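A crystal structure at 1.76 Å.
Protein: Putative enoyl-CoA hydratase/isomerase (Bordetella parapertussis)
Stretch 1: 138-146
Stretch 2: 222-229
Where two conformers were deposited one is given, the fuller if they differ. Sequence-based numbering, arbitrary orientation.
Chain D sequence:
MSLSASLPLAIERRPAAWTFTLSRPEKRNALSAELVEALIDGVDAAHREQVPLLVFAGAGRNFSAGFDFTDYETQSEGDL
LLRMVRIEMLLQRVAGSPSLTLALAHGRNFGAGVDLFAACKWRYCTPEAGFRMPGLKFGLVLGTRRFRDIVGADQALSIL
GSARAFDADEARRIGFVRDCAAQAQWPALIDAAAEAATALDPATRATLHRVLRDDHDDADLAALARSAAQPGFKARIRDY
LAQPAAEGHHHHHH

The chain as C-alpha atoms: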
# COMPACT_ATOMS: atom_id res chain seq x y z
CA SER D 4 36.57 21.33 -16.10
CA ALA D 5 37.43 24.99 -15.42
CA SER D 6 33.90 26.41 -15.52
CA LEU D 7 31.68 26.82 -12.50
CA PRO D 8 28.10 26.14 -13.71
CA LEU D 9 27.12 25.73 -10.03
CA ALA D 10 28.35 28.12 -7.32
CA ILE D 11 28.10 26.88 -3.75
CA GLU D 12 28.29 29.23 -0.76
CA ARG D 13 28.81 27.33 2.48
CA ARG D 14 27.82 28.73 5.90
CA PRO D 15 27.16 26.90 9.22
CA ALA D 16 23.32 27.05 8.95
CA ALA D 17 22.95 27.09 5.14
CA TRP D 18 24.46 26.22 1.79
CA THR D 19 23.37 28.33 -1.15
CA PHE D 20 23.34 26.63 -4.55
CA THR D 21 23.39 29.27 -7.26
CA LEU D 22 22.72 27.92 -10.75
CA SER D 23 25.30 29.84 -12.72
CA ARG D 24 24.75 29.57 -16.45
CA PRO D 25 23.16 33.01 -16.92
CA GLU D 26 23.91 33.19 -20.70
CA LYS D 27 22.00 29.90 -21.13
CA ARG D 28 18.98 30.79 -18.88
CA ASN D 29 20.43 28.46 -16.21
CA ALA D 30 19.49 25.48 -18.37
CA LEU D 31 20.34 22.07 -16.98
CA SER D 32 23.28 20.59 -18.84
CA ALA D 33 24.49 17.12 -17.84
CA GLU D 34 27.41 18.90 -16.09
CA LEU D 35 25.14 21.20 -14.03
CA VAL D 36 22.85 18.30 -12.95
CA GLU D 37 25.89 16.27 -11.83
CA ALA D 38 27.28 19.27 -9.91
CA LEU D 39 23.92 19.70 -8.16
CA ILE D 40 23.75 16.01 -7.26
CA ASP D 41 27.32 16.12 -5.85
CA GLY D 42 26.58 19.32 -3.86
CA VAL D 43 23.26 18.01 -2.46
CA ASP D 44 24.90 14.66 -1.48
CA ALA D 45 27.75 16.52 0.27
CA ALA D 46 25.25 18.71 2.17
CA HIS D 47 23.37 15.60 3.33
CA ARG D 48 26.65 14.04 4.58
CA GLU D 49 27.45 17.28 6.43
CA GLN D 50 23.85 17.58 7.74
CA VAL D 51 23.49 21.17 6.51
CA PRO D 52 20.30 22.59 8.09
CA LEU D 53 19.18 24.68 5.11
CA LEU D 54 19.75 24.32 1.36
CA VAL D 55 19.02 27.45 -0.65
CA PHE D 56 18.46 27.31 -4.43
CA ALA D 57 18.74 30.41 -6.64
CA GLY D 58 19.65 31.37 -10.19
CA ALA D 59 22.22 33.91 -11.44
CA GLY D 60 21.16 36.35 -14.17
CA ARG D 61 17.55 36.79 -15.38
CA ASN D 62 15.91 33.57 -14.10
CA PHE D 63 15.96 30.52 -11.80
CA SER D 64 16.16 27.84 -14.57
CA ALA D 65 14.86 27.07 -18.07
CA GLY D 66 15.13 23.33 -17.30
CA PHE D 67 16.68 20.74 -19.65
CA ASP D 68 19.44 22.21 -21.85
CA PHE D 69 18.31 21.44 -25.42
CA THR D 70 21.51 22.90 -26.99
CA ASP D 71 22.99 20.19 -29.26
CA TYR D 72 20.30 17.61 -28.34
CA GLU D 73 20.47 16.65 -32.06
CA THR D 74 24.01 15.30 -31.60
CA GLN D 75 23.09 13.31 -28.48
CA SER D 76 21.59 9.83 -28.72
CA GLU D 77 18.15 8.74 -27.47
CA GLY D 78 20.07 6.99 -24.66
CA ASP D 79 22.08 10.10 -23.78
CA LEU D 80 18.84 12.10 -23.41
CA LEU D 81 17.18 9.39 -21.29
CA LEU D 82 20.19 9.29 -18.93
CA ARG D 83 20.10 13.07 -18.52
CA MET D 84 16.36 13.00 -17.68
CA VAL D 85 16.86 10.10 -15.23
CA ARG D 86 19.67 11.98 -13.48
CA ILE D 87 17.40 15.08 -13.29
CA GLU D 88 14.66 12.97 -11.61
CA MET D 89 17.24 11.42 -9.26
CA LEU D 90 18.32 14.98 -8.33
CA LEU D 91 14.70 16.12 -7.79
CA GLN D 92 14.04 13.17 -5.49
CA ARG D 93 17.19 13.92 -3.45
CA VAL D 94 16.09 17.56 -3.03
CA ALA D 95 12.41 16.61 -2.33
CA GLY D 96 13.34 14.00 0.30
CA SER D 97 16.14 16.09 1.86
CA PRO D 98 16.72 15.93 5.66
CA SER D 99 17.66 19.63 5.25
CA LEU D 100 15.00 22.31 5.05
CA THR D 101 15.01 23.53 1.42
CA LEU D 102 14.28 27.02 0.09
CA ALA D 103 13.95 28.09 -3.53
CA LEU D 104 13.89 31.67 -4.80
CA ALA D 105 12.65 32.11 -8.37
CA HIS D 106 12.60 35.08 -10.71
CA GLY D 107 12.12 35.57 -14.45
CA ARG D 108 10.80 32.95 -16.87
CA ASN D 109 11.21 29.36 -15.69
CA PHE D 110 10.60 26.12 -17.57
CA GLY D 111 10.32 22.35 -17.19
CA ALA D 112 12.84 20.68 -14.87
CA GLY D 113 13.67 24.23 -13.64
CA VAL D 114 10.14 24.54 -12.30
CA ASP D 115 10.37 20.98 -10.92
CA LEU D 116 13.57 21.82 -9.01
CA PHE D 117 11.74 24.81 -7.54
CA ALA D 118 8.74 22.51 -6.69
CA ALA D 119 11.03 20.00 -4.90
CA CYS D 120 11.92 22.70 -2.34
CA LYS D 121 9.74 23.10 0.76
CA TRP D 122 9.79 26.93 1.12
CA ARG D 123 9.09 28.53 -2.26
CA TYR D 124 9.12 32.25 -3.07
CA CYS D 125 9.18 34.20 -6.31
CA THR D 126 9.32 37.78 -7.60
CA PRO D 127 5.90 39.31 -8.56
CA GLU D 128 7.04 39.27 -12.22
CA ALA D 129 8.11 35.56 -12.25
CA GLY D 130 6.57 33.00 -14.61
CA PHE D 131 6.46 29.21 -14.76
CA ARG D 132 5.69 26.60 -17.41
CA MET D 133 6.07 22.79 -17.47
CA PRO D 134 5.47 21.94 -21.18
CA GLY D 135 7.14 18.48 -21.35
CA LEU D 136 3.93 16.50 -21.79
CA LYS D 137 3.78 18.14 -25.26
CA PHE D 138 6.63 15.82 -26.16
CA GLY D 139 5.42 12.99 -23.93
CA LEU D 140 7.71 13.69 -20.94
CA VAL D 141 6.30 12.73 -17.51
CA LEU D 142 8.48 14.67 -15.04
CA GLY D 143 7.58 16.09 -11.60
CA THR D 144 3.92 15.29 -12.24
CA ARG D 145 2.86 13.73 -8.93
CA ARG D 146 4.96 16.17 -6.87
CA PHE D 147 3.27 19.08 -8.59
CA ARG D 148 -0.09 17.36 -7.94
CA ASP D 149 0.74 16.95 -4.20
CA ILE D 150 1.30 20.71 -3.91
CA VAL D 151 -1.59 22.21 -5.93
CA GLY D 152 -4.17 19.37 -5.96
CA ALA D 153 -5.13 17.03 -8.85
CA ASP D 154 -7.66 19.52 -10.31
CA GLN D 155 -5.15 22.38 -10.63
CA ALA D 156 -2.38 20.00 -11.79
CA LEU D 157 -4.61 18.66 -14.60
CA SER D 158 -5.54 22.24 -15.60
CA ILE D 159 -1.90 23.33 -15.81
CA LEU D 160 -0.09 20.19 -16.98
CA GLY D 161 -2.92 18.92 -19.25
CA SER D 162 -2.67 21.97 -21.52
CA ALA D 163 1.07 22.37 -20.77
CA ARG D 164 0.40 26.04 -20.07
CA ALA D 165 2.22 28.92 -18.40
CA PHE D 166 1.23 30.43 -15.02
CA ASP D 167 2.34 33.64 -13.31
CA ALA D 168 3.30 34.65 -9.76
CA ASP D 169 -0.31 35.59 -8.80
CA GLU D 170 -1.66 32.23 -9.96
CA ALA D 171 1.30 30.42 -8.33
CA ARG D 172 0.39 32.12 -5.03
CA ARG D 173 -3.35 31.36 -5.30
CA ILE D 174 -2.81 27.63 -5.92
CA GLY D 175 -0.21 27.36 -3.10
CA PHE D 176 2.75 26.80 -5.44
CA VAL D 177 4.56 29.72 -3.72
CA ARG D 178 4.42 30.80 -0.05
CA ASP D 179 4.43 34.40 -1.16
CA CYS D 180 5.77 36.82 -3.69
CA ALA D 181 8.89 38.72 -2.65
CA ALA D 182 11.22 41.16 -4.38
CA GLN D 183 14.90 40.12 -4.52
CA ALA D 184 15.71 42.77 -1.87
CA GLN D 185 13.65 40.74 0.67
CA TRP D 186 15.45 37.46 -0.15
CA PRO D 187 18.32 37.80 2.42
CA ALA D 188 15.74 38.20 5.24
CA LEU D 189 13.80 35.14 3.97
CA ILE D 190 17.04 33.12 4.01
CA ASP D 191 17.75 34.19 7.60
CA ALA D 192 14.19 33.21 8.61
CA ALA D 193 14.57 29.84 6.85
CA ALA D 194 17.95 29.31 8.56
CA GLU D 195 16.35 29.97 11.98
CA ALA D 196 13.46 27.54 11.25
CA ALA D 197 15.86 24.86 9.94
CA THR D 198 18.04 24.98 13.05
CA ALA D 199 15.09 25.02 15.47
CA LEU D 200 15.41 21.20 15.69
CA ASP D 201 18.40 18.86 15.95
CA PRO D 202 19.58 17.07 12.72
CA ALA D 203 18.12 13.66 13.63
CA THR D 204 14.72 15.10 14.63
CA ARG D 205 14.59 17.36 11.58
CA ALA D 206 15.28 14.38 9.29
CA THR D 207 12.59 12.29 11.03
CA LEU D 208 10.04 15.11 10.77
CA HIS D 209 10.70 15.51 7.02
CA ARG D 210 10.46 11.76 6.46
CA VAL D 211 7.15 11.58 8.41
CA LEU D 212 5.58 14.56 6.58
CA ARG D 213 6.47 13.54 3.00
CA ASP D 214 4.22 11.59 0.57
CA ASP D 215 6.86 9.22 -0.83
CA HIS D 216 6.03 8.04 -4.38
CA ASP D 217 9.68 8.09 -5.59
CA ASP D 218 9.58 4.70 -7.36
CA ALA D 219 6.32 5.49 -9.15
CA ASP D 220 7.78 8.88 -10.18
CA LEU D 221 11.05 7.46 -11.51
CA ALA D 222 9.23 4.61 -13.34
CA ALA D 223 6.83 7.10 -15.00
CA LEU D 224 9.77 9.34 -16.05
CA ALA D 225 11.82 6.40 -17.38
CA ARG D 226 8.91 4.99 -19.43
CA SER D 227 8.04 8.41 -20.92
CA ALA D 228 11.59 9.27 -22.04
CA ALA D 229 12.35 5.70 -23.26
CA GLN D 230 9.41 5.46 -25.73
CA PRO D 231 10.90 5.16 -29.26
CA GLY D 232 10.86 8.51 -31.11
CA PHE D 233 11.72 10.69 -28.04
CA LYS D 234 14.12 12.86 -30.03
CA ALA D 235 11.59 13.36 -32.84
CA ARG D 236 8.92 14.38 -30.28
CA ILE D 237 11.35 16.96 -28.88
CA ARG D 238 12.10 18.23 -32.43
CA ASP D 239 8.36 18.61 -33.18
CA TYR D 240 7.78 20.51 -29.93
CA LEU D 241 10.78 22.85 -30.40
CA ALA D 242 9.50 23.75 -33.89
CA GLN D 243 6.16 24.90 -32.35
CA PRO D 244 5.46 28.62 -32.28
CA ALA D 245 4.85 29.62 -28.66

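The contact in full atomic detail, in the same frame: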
# COMPACT_ATOMS: atom_id res chain seq x y z
N PHE D 138 5.80 16.80 -25.48
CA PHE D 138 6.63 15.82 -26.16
C PHE D 138 6.67 14.49 -25.40
O PHE D 138 7.60 13.70 -25.57
CB PHE D 138 8.04 16.34 -26.53
CG PHE D 138 8.84 16.90 -25.37
CD1 PHE D 138 9.72 16.08 -24.65
CD2 PHE D 138 8.78 18.26 -25.05
CE1 PHE D 138 10.49 16.61 -23.61
CE2 PHE D 138 9.55 18.79 -24.01
CZ PHE D 138 10.40 17.96 -23.29
N GLY D 139 5.65 14.28 -24.57
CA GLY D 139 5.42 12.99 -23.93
C GLY D 139 6.17 12.78 -22.62
O GLY D 139 6.07 11.71 -22.02
N LEU D 140 6.92 13.79 -22.18
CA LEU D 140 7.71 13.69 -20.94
C LEU D 140 6.85 13.73 -19.67
O LEU D 140 6.04 14.64 -19.50
CB LEU D 140 8.75 14.81 -20.89
CG LEU D 140 9.73 14.71 -19.71
CD1 LEU D 140 10.70 13.56 -19.93
CD2 LEU D 140 10.45 16.03 -19.50
N VAL D 141 7.04 12.76 -18.77
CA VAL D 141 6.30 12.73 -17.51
C VAL D 141 7.27 12.98 -16.36
O VAL D 141 7.85 12.03 -15.81
CB VAL D 141 5.48 11.41 -17.33
CG1 VAL D 141 4.68 11.44 -16.01
CG2 VAL D 141 4.53 11.16 -18.53
N LEU D 142 7.46 14.25 -16.02
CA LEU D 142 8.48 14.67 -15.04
C LEU D 142 7.89 15.61 -13.99
O LEU D 142 7.31 16.66 -14.33
CB LEU D 142 9.64 15.39 -15.76
CG LEU D 142 10.75 15.97 -14.87
CD1 LEU D 142 11.52 14.82 -14.23
CD2 LEU D 142 11.69 16.90 -15.66
N GLY D 143 8.04 15.24 -12.72
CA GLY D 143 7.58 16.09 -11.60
C GLY D 143 6.08 16.09 -11.39
O GLY D 143 5.55 16.84 -10.55
N THR D 144 5.38 15.23 -12.13
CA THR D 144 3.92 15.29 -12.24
C THR D 144 3.21 15.11 -10.90
O THR D 144 2.40 15.96 -10.50
CB THR D 144 3.41 14.29 -13.33
OG1 THR D 144 4.14 14.47 -14.56
CG2 THR D 144 1.90 14.49 -13.55
N ARG D 145 3.51 14.02 -10.20
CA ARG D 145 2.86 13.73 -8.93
C ARG D 145 3.26 14.71 -7.83
O ARG D 145 2.42 15.06 -6.99
CB ARG D 145 3.19 12.31 -8.46
CG ARG D 145 2.54 11.23 -9.33
CD ARG D 145 2.59 9.91 -8.59
NE ARG D 145 2.09 8.80 -9.41
CZ ARG D 145 2.82 8.13 -10.31
NH1 ARG D 145 4.10 8.48 -10.55
NH2 ARG D 145 2.24 7.13 -10.98
N ARG D 146 4.52 15.15 -7.84
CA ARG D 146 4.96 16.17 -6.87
C ARG D 146 4.23 17.48 -7.07
O ARG D 146 3.82 18.12 -6.09
CB ARG D 146 6.49 16.38 -6.89
CG ARG D 146 7.27 15.24 -6.17
CD ARG D 146 8.80 15.52 -6.05
NE ARG D 146 9.38 15.81 -7.37
CZ ARG D 146 9.84 14.89 -8.23
NH1 ARG D 146 9.89 13.60 -7.91
NH2 ARG D 146 10.30 15.29 -9.40
N ALA D 222 9.76 5.52 -12.31
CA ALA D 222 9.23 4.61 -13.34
C ALA D 222 8.50 5.38 -14.44
O ALA D 222 8.79 5.16 -15.63
CB ALA D 222 8.32 3.55 -12.73
N ALA D 223 7.61 6.29 -14.05
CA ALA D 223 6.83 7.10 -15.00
C ALA D 223 7.75 7.95 -15.89
O ALA D 223 7.54 8.02 -17.12
CB ALA D 223 5.81 7.99 -14.27
N LEU D 224 8.77 8.57 -15.29
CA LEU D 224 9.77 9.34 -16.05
C LEU D 224 10.49 8.45 -17.07
O LEU D 224 10.58 8.78 -18.26
CB LEU D 224 10.78 10.04 -15.11
CG LEU D 224 11.90 10.94 -15.70
CD1 LEU D 224 13.15 10.13 -16.18
CD2 LEU D 224 11.37 11.82 -16.85
N ALA D 225 11.03 7.32 -16.58
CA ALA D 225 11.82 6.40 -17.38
C ALA D 225 11.02 5.92 -18.59
O ALA D 225 11.52 6.02 -19.71
CB ALA D 225 12.31 5.20 -16.52
N ARG D 226 9.79 5.46 -18.36
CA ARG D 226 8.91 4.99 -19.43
C ARG D 226 8.66 6.07 -20.48
O ARG D 226 8.76 5.80 -21.66
CB ARG D 226 7.56 4.48 -18.90
CG ARG D 226 7.67 3.18 -18.15
CD ARG D 226 6.35 2.46 -17.97
NE ARG D 226 6.54 1.39 -17.00
CZ ARG D 226 6.30 1.51 -15.70
NH1 ARG D 226 5.83 2.67 -15.21
NH2 ARG D 226 6.55 0.48 -14.89
N SER D 227 8.36 7.29 -20.01
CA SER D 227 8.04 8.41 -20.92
C SER D 227 9.20 8.79 -21.83
O SER D 227 9.00 9.02 -23.03
CB SER D 227 7.53 9.62 -20.11
OG SER D 227 8.56 10.31 -19.43
N ALA D 228 10.41 8.87 -21.28
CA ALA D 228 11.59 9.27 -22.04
C ALA D 228 12.21 8.11 -22.86
O ALA D 228 13.00 8.35 -23.77
CB ALA D 228 12.62 9.89 -21.11
N ALA D 229 11.84 6.87 -22.54
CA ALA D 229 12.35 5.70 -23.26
C ALA D 229 11.47 5.22 -24.43
O ALA D 229 11.87 4.32 -25.17
CB ALA D 229 12.61 4.53 -22.29
O HOH W 1 8.81 11.66 -24.11
O HOH W 2 6.77 9.35 -24.21

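The loop at 139-143 packs against the helix carrying residues 222-229, and the contact buries 333 Å² in all. Phe138 stays out of side-chain reach, but a water lies between its O and Ser227 O, 2.8 Å from the first and 2.9 Å from the second. Gly139 has a positive phi (87°), which favours glycine. Its carbonyl O lies 3.2 Å from Ser227 CB.

Leu140 starts sideways, yet its end reaches the helix. Its CD1 packs 3.6 Å from Leu224 CD2 and 4.3 Å from Ala228 CB.

Val141 has the largest covered area of any residue here, 65 Å². Its N donates a hydrogen bond to Ser227 OG (3.0 Å, 164°). Ser227 OG, with chi1 in p, donates a hydrogen bond to Leu224 O at 2.8 Å. The small hydroxyl thus serves both loop and helix. Val141 O makes a CA-H...O contact with Leu224 CA at 3.3 Å. The valine side chain points toward the helix, with CG1 4.0 Å from Ala223 CB and CG2 3.7 Å from Ser227 CB. Ala223 and Ser227 are small and point toward the loop.

Leu142 CD1 meets Leu224 CD2 at 4.0 Å. Leu140 and Leu142 thus give the loop apolar side chains that both meet this methyl. Gly143 is at the N-cap position, right before the next helix, and does not touch stretch 2; its positive phi (75°) favours glycine. From that helix, Arg145 NH1 reaches within 4.1 Å of Ala223 CB.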